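Thiamin pyrophosphokinase family protein (Enterococcus faecalis, PDB 3MEL) probably transfers pyrophosphate from ATP to thiamine, forming thiamine diphosphate, and is seen here with thiamine diphosphate and magnesium bound. Local coordinates at residues A[41-46]-A[63-68]; A[137-142]-A[203-208]; A[145-150]-A[208-213]. One frame throughout, in Å; residues are numbered along the deposited sequence.

Contact 1 of 3, residues A[41-46]-A[63-68]; sequences LPLQLA and ETTETL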
loop_
_atom_site.group_PDB
_atom_site.type_symbol
_atom_site.label_atom_id
_atom_site.label_comp_id
_atom_site.label_asym_id
_atom_site.label_seq_id
_atom_site.Cartn_x
_atom_site.Cartn_y
_atom_site.Cartn_z
ATOM N N LEU A 41 -13.521 21.407 13.151
ATOM C CA LEU A 41 -14.073 21.376 11.794
ATOM C C LEU A 41 -15.503 20.835 11.799
ATOM O O LEU A 41 -15.932 20.233 12.785
ATOM C CB LEU A 41 -13.191 20.501 10.886
ATOM C CG LEU A 41 -11.960 21.128 10.219
ATOM C CD1 LEU A 41 -11.022 20.057 9.694
ATOM C CD2 LEU A 41 -12.384 22.058 9.098
ATOM N N PRO A 42 -16.250 21.042 10.698
ATOM C CA PRO A 42 -17.636 20.541 10.668
ATOM C C PRO A 42 -17.748 19.007 10.579
ATOM O O PRO A 42 -16.793 18.302 10.240
ATOM C CB PRO A 42 -18.234 21.199 9.407
ATOM C CG PRO A 42 -17.296 22.286 9.040
ATOM C CD PRO A 42 -15.937 21.833 9.500
ATOM N N LEU A 43 -18.928 18.504 10.916
ATOM C CA LEU A 43 -19.247 17.089 10.778
ATOM C C LEU A 43 -20.657 17.089 10.288
ATOM O O LEU A 43 -21.556 17.426 11.030
ATOM C CB LEU A 43 -19.170 16.369 12.124
ATOM C CG LEU A 43 -19.642 14.918 12.173
ATOM C CD1 LEU A 43 -18.817 14.043 11.236
ATOM C CD2 LEU A 43 -19.596 14.386 13.601
ATOM N N GLN A 44 -20.858 16.750 9.031
ATOM C CA GLN A 44 -22.192 16.817 8.473
ATOM C C GLN A 44 -22.756 15.434 8.157
ATOM O O GLN A 44 -23.974 15.276 7.992
ATOM C CB GLN A 44 -22.201 17.714 7.240
ATOM C CG GLN A 44 -21.835 19.146 7.553
ATOM C CD GLN A 44 -21.404 19.892 6.330
ATOM O OE1 GLN A 44 -22.187 20.582 5.700
ATOM N NE2 GLN A 44 -20.158 19.727 5.966
ATOM N N LEU A 45 -21.864 14.447 8.067
ATOM C CA LEU A 45 -22.253 13.056 7.814
ATOM C C LEU A 45 -21.360 12.118 8.626
ATOM O O LEU A 45 -20.142 12.142 8.467
ATOM C CB LEU A 45 -22.169 12.736 6.320
ATOM C CG LEU A 45 -22.566 11.343 5.819
ATOM C CD1 LEU A 45 -24.026 11.041 6.115
ATOM C CD2 LEU A 45 -22.277 11.205 4.320
ATOM N N ALA A 46 -21.962 11.330 9.522
ATOM C CA ALA A 46 -21.199 10.370 10.336
ATOM C C ALA A 46 -21.505 8.917 9.935
ATOM O O ALA A 46 -22.666 8.508 9.915
ATOM C CB ALA A 46 -21.457 10.595 11.800
ATOM N N GLU A 63 -25.213 13.966 18.614
ATOM C CA GLU A 63 -25.791 15.306 18.771
ATOM C C GLU A 63 -25.211 16.254 17.716
ATOM O O GLU A 63 -25.926 17.054 17.098
ATOM C CB GLU A 63 -25.521 15.892 20.170
ATOM C CG GLU A 63 -26.070 15.111 21.362
ATOM C CD GLU A 63 -27.570 14.787 21.267
ATOM O OE1 GLU A 63 -28.408 15.650 21.632
ATOM O OE2 GLU A 63 -27.913 13.654 20.850
ATOM N N THR A 64 -23.908 16.139 17.509
ATOM C CA THR A 64 -23.191 17.032 16.618
ATOM C C THR A 64 -23.395 16.804 15.111
ATOM O O THR A 64 -23.660 17.740 14.391
ATOM C CB THR A 64 -21.704 17.020 16.942
ATOM O OG1 THR A 64 -21.523 17.401 18.311
ATOM C CG2 THR A 64 -20.976 17.977 16.041
ATOM N N THR A 65 -23.258 15.585 14.613
ATOM C CA THR A 65 -23.435 15.385 13.175
ATOM C C THR A 65 -24.790 15.934 12.763
ATOM O O THR A 65 -25.622 16.241 13.612
ATOM C CB THR A 65 -23.394 13.892 12.795
ATOM O OG1 THR A 65 -23.487 13.754 11.374
ATOM C CG2 THR A 65 -24.543 13.145 13.443
ATOM N N GLU A 66 -25.034 16.048 11.465
ATOM C CA GLU A 66 -26.386 16.362 11.023
ATOM C C GLU A 66 -27.053 15.227 10.261
ATOM O O GLU A 66 -28.270 15.224 10.117
ATOM C CB GLU A 66 -26.455 17.680 10.248
ATOM C CG GLU A 66 -25.599 17.777 9.006
ATOM C CD GLU A 66 -25.649 19.175 8.393
ATOM O OE1 GLU A 66 -25.579 20.167 9.157
ATOM O OE2 GLU A 66 -25.758 19.282 7.147
ATOM N N THR A 67 -26.259 14.281 9.762
ATOM C CA THR A 67 -26.776 12.996 9.293
ATOM C C THR A 67 -25.958 11.878 9.898
ATOM O O THR A 67 -24.724 11.857 9.779
ATOM C CB THR A 67 -26.720 12.830 7.777
ATOM O OG1 THR A 67 -27.347 13.947 7.157
ATOM C CG2 THR A 67 -27.465 11.592 7.353
ATOM N N LEU A 68 -26.649 10.950 10.553
ATOM C CA LEU A 68 -26.003 9.780 11.128
ATOM C C LEU A 68 -26.326 8.545 10.297
ATOM O O LEU A 68 -27.497 8.191 10.116
ATOM C CB LEU A 68 -26.478 9.569 12.566
ATOM C CG LEU A 68 -25.872 8.406 13.339
ATOM C CD1 LEU A 68 -24.365 8.570 13.414
ATOM C CD2 LEU A 68 -26.485 8.324 14.721
#
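The side chains of Gln44 and Glu66 lie side by side and point the same way. The methylenes of Gln44 cover one face of the Glu66 carboxylate, with Gln44 CG 3.9 Å from Glu66 CD, while the amide and carboxylate planes stand 78° apart. This is contact through the aliphatic stem, at the more open margin of the contact. Beneath it the backbones are joined at two points. Ala46 N gives Thr67 O a nearly straight hydrogen bond of 2.8 Å, and Thr67 N makes a weak, bent one of 3.1 Å to Gln44 O. The carbonyl of Thr67 is gripped twice: Ala46 N arrives close to the C=O axis, whereas the Thr65 hydroxyl, OG1 2.8 Å from Thr67 O, comes from above the carbonyl plane, 63° out of it. Thr65 OG1 stands anti to its own backbone N (chi1 -176°), which turns it toward the residues that follow the helix. On the buried side, Leu43 CD2 rests 3.9 Å from Thr65 CB, the two side chains crossing at a slant. Leu45 CD1 meets Thr67 CB at 3.6 Å, and Ala46 CB meets Leu68 CD1 at 3.9 Å on the sheet face that carries both residues. The contact closes a beta-alpha-beta unit: strand 45-48, helix 57-64, then strand 68-70 parallel to the first. Val61 of the helix covers Leu43 and Ala46, helix 32-37 adds Leu37 and Cys33, and strand 26-29 pairs with the other edge of strand 45-48, which leads directly into the magnesium ligand Asp49.

Contact 2 of 3, residues A[137-142]-A[203-208]; sequences IQYYAP and AGMIAV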
loop_
_atom_site.group_PDB
_atom_site.type_symbol
_atom_site.label_atom_id
_atom_site.label_comp_id
_atom_site.label_asym_id
_atom_site.label_seq_id
_atom_site.Cartn_x
_atom_site.Cartn_y
_atom_site.Cartn_z
ATOM N N ILE A 137 -3.049 10.555 -4.119
ATOM C CA ILE A 137 -3.358 9.547 -5.121
ATOM C C ILE A 137 -4.555 9.909 -5.996
ATOM O O ILE A 137 -5.614 10.260 -5.498
ATOM C CB ILE A 137 -3.596 8.183 -4.436
ATOM C CG1 ILE A 137 -2.388 7.809 -3.568
ATOM C CG2 ILE A 137 -3.839 7.088 -5.471
ATOM C CD1 ILE A 137 -2.591 6.626 -2.655
ATOM N N GLN A 138 -4.376 9.816 -7.309
ATOM C CA GLN A 138 -5.441 10.091 -8.268
ATOM C C GLN A 138 -5.594 8.904 -9.201
ATOM O O GLN A 138 -4.607 8.235 -9.501
ATOM C CB GLN A 138 -5.096 11.320 -9.103
ATOM C CG GLN A 138 -5.714 12.616 -8.609
ATOM C CD GLN A 138 -5.753 13.691 -9.689
ATOM O OE1 GLN A 138 -4.723 14.258 -10.058
ATOM N NE2 GLN A 138 -6.939 13.963 -10.208
ATOM N N TYR A 139 -6.808 8.643 -9.682
ATOM C CA TYR A 139 -7.022 7.487 -10.561
ATOM C C TYR A 139 -7.332 7.874 -11.993
ATOM O O TYR A 139 -7.996 8.875 -12.241
ATOM C CB TYR A 139 -8.110 6.554 -10.019
ATOM C CG TYR A 139 -7.753 5.966 -8.683
ATOM C CD1 TYR A 139 -6.957 4.833 -8.583
ATOM C CD2 TYR A 139 -8.192 6.556 -7.517
ATOM C CE1 TYR A 139 -6.624 4.304 -7.355
ATOM C CE2 TYR A 139 -7.865 6.033 -6.291
ATOM C CZ TYR A 139 -7.083 4.918 -6.215
ATOM O OH TYR A 139 -6.768 4.440 -4.986
ATOM N N TYR A 140 -6.841 7.069 -12.931
ATOM C CA TYR A 140 -7.075 7.316 -14.346
ATOM C C TYR A 140 -7.462 6.064 -15.123
ATOM O O TYR A 140 -6.841 5.019 -14.973
ATOM C CB TYR A 140 -5.838 7.931 -14.981
ATOM C CG TYR A 140 -5.553 9.337 -14.525
ATOM C CD1 TYR A 140 -6.144 10.419 -15.150
ATOM C CD2 TYR A 140 -4.693 9.578 -13.469
ATOM C CE1 TYR A 140 -5.891 11.689 -14.732
ATOM C CE2 TYR A 140 -4.434 10.856 -13.041
ATOM C CZ TYR A 140 -5.031 11.911 -13.677
ATOM O OH TYR A 140 -4.754 13.198 -13.261
ATOM N N ALA A 141 -8.490 6.183 -15.955
ATOM C CA ALA A 141 -8.763 5.183 -16.964
ATOM C C ALA A 141 -8.068 5.639 -18.244
ATOM O O ALA A 141 -7.597 6.766 -18.311
ATOM C CB ALA A 141 -10.238 5.057 -17.179
ATOM N N PRO A 142 -8.003 4.768 -19.266
ATOM C CA PRO A 142 -7.291 5.087 -20.511
ATOM C C PRO A 142 -7.682 6.429 -21.119
ATOM O O PRO A 142 -8.852 6.684 -21.401
ATOM C CB PRO A 142 -7.732 3.966 -21.451
ATOM C CG PRO A 142 -7.997 2.835 -20.565
ATOM C CD PRO A 142 -8.613 3.428 -19.324
ATOM N N ALA A 203 -5.323 1.079 -22.300
ATOM C CA ALA A 203 -6.004 0.025 -21.560
ATOM C C ALA A 203 -5.442 -0.157 -20.160
ATOM O O ALA A 203 -4.222 -0.055 -19.951
ATOM C CB ALA A 203 -5.934 -1.288 -22.322
ATOM N N GLY A 204 -6.336 -0.434 -19.208
ATOM C CA GLY A 204 -5.934 -0.682 -17.836
ATOM C C GLY A 204 -6.278 0.465 -16.910
ATOM O O GLY A 204 -7.048 1.351 -17.258
HETATM N N MSE A 205 -5.715 0.450 -15.712
HETATM C CA MSE A 205 -5.947 1.551 -14.816
HETATM C C MSE A 205 -4.711 1.929 -14.053
HETATM O O MSE A 205 -3.997 1.078 -13.547
HETATM C CB MSE A 205 -7.083 1.261 -13.859
HETATM C CG MSE A 205 -8.094 2.394 -13.819
HETATM SE SE MSE A 205 -9.191 2.331 -12.230
HETATM C CE MSE A 205 -7.807 2.175 -10.874
ATOM N N ILE A 206 -4.463 3.232 -13.984
ATOM C CA ILE A 206 -3.278 3.739 -13.319
ATOM C C ILE A 206 -3.651 4.638 -12.157
ATOM O O ILE A 206 -4.675 5.342 -12.166
ATOM C CB ILE A 206 -2.350 4.499 -14.283
ATOM C CG1 ILE A 206 -2.112 3.671 -15.545
ATOM C CG2 ILE A 206 -1.028 4.828 -13.600
ATOM C CD1 ILE A 206 -1.413 4.426 -16.635
ATOM N N ALA A 207 -2.807 4.576 -11.143
ATOM C CA ALA A 207 -2.947 5.423 -9.991
ATOM C C ALA A 207 -1.779 6.370 -10.054
ATOM O O ALA A 207 -0.641 5.974 -9.814
ATOM C CB ALA A 207 -2.890 4.592 -8.705
ATOM N N VAL A 208 -2.037 7.618 -10.405
ATOM C CA VAL A 208 -0.958 8.574 -10.383
ATOM C C VAL A 208 -0.730 8.940 -8.928
ATOM O O VAL A 208 -1.682 9.281 -8.216
ATOM C CB VAL A 208 -1.300 9.798 -11.231
ATOM C CG1 VAL A 208 -0.287 10.904 -11.006
ATOM C CG2 VAL A 208 -1.366 9.401 -12.696
#
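Gln138 and Val208 form a hydrogen-bonded antiparallel pair: Gln138 N to Val208 O spans 2.9 Å and is nearly straight (172°), while the return bond from Val208 N to Gln138 O, 2.8 Å, is bent and weak. Two residues on, the pattern repeats, with Tyr140 N bonded to Ile206 O at 2.9 Å and Ile206 N to Tyr140 O at 3.1 Å. Tyr139 and Ala207 are the non-hydrogen-bonded pair between them. On their face of the sheet, Tyr139 CE1 lies 4.0 Å from Ala207 CB, and the methyl of Met205, modelled as selenomethionine, joins them: a bend at chi3 (51°) carries CE to 3.6 Å from Tyr139 CD1. On the other face the Tyr140 ring crosses Val208 at a slant, Val208 CG2 lying 3.4 Å from both CD2 and CE2. Where the strands give way to loop, Pro142 CG packs 3.6 Å from Ala203 CA. Strands 135-140 and 206-211 are neighbours in the large mixed sheet, flanked by strand 128-131 on one side and strand 155-160 on the other. Pro116 packs against Tyr139 and Met205. Tyr140 makes a cation-pi contact with Arg126; on the same ring Phe199 of strand 196-200 packs edge-to-face, bringing the three-stranded sheet against this side.

Contact 3 of 3, residues A[145-150]-A[208-213]; sequences YIVPKE and VIQSKD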
loop_
_atom_site.group_PDB
_atom_site.type_symbol
_atom_site.label_atom_id
_atom_site.label_comp_id
_atom_site.label_asym_id
_atom_site.label_seq_id
_atom_site.Cartn_x
_atom_site.Cartn_y
_atom_site.Cartn_z
ATOM N N TYR A 145 -3.641 12.806 -20.605
ATOM C CA TYR A 145 -3.832 13.648 -19.434
ATOM C C TYR A 145 -2.687 14.606 -19.132
ATOM O O TYR A 145 -1.529 14.363 -19.496
ATOM C CB TYR A 145 -4.115 12.768 -18.206
ATOM C CG TYR A 145 -5.279 11.838 -18.431
ATOM C CD1 TYR A 145 -6.557 12.338 -18.577
ATOM C CD2 TYR A 145 -5.100 10.468 -18.523
ATOM C CE1 TYR A 145 -7.623 11.510 -18.801
ATOM C CE2 TYR A 145 -6.167 9.633 -18.752
ATOM C CZ TYR A 145 -7.430 10.166 -18.892
ATOM O OH TYR A 145 -8.521 9.360 -19.121
ATOM N N ILE A 146 -3.032 15.712 -18.478
ATOM C CA ILE A 146 -2.033 16.584 -17.879
ATOM C C ILE A 146 -2.098 16.396 -16.367
ATOM O O ILE A 146 -3.176 16.275 -15.789
ATOM C CB ILE A 146 -2.228 18.073 -18.277
ATOM C CG1 ILE A 146 -3.673 18.503 -17.995
ATOM C CG2 ILE A 146 -1.866 18.274 -19.742
ATOM C CD1 ILE A 146 -4.037 19.943 -18.412
ATOM N N VAL A 147 -0.939 16.334 -15.732
ATOM C CA VAL A 147 -0.875 16.073 -14.310
ATOM C C VAL A 147 -0.215 17.256 -13.621
ATOM O O VAL A 147 1.013 17.344 -13.574
ATOM C CB VAL A 147 -0.075 14.790 -14.027
ATOM C CG1 VAL A 147 0.046 14.553 -12.534
ATOM C CG2 VAL A 147 -0.722 13.599 -14.730
ATOM N N PRO A 148 -1.029 18.177 -13.087
ATOM C CA PRO A 148 -0.454 19.387 -12.486
ATOM C C PRO A 148 0.291 19.049 -11.198
ATOM O O PRO A 148 -0.253 18.349 -10.346
ATOM C CB PRO A 148 -1.687 20.260 -12.185
ATOM C CG PRO A 148 -2.822 19.633 -12.957
ATOM C CD PRO A 148 -2.496 18.169 -13.009
ATOM N N LYS A 149 1.514 19.541 -11.052
ATOM C CA LYS A 149 2.271 19.259 -9.851
ATOM C C LYS A 149 1.663 19.888 -8.599
ATOM O O LYS A 149 1.234 21.048 -8.600
ATOM C CB LYS A 149 3.700 19.735 -9.996
ATOM C CG LYS A 149 4.524 19.506 -8.752
ATOM C CD LYS A 149 5.854 20.188 -8.882
ATOM C CE LYS A 149 6.535 20.314 -7.552
ATOM N NZ LYS A 149 7.265 19.069 -7.274
ATOM N N GLU A 150 1.634 19.100 -7.528
ATOM C CA GLU A 150 1.290 19.587 -6.198
ATOM C C GLU A 150 2.501 20.269 -5.577
ATOM O O GLU A 150 3.587 19.689 -5.518
ATOM C CB GLU A 150 0.770 18.448 -5.327
ATOM C CG GLU A 150 -0.548 17.911 -5.846
ATOM C CD GLU A 150 -1.214 16.933 -4.888
ATOM O OE1 GLU A 150 -0.632 16.689 -3.797
ATOM O OE2 GLU A 150 -2.318 16.419 -5.228
ATOM N N VAL A 208 -2.037 7.618 -10.405
ATOM C CA VAL A 208 -0.958 8.574 -10.383
ATOM C C VAL A 208 -0.730 8.940 -8.928
ATOM O O VAL A 208 -1.682 9.281 -8.216
ATOM C CB VAL A 208 -1.300 9.798 -11.231
ATOM C CG1 VAL A 208 -0.287 10.904 -11.006
ATOM C CG2 VAL A 208 -1.366 9.401 -12.696
ATOM N N ILE A 209 0.515 8.841 -8.469
ATOM C CA ILE A 209 0.834 9.161 -7.076
ATOM C C ILE A 209 1.920 10.216 -6.948
ATOM O O ILE A 209 2.980 10.081 -7.544
ATOM C CB ILE A 209 1.267 7.905 -6.271
ATOM C CG1 ILE A 209 0.105 6.917 -6.124
ATOM C CG2 ILE A 209 1.794 8.299 -4.900
ATOM C CD1 ILE A 209 0.483 5.655 -5.391
ATOM N N GLN A 210 1.651 11.267 -6.174
ATOM C CA GLN A 210 2.657 12.279 -5.863
ATOM C C GLN A 210 3.006 12.218 -4.387
ATOM O O GLN A 210 2.124 12.155 -3.549
ATOM C CB GLN A 210 2.161 13.674 -6.229
ATOM C CG GLN A 210 1.919 13.884 -7.723
ATOM C CD GLN A 210 1.638 15.342 -8.074
ATOM O OE1 GLN A 210 0.687 15.640 -8.797
ATOM N NE2 GLN A 210 2.473 16.250 -7.567
ATOM N N SER A 211 4.293 12.261 -4.069
ATOM C CA SER A 211 4.749 11.935 -2.725
ATOM C C SER A 211 5.944 12.794 -2.352
ATOM O O SER A 211 6.450 13.535 -3.189
ATOM C CB SER A 211 5.121 10.452 -2.654
ATOM O OG SER A 211 5.936 10.042 -3.760
ATOM N N LYS A 212 6.383 12.705 -1.097
ATOM C CA LYS A 212 7.584 13.410 -0.631
ATOM C C LYS A 212 8.176 12.722 0.596
ATOM O O LYS A 212 7.526 11.869 1.194
ATOM C CB LYS A 212 7.272 14.861 -0.275
ATOM C CG LYS A 212 6.498 15.025 1.032
ATOM C CD LYS A 212 6.140 16.479 1.284
ATOM C CE LYS A 212 5.135 16.630 2.415
ATOM N NZ LYS A 212 4.668 18.046 2.567
ATOM N N ASP A 213 9.388 13.108 0.994
ATOM C CA ASP A 213 10.036 12.405 2.099
ATOM C C ASP A 213 9.640 12.880 3.508
ATOM O O ASP A 213 8.953 13.884 3.674
ATOM C CB ASP A 213 11.558 12.347 1.919
ATOM C CG ASP A 213 11.990 11.252 0.945
ATOM O OD1 ASP A 213 11.365 10.160 0.935
ATOM O OD2 ASP A 213 12.958 11.495 0.187
#
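The layer between the two sheets of a beta-sandwich is bridged here, where Val147 of strand 144-148 faces Val208 and Gln210 of strand 206-211. The strand segments run almost parallel, 16° apart, but 9.9 Å separates their axes, so side chains alone span the gap. Val147 CG1, anti to its backbone N (chi1 177°), meets Val208 CG1 at 4.0 Å as the two valines slide past each other in opposite directions. Phe199 of strand 196-200 touches both. Two residues further along the strand, the extended side chain of Gln210 crosses the layer and puts its amide beside the opposite backbone, with CD 3.8 Å from Glu150 N and the carbonyl of Pro148 close by. The stem of Glu150 crosses it obliquely, Glu150 CG lying 4.0 Å from Gln210 CD, with the carboxylate and amide planes 46° apart. Glu150 OE2 is hydrogen-bonded to Ser136 OG of strand 135-140, the neighbour of strand 206-211 in the mixed sheet. The chemistry thus changes along the layer from the paired valines to a polar amide: a buried glutamine, able both to donate and to accept, lies where it could serve a backbone N-H and a backbone carbonyl at the end of strand 144-148.

How the contacts relate
From the N terminus, contact 1 comes first and is complete before the others begin: it closes the 16-residue excursion through helix 57-64 and sets strand 68-70 at one end of the large mixed sheet. Contacts 2 and 3 lie across the chain's centre, with nearest atoms about 19 and 17 Å from contact 1. Their segments alternate, so these two long closures cross. Strands 135-140 and 144-148 follow each other, and both await the last strand, 206-211. Contact 2 adds that strand within the mixed sheet, and contact 3 ties it to the three-stranded sheet. They share Val208, and Tyr140 packs on Tyr145 between them.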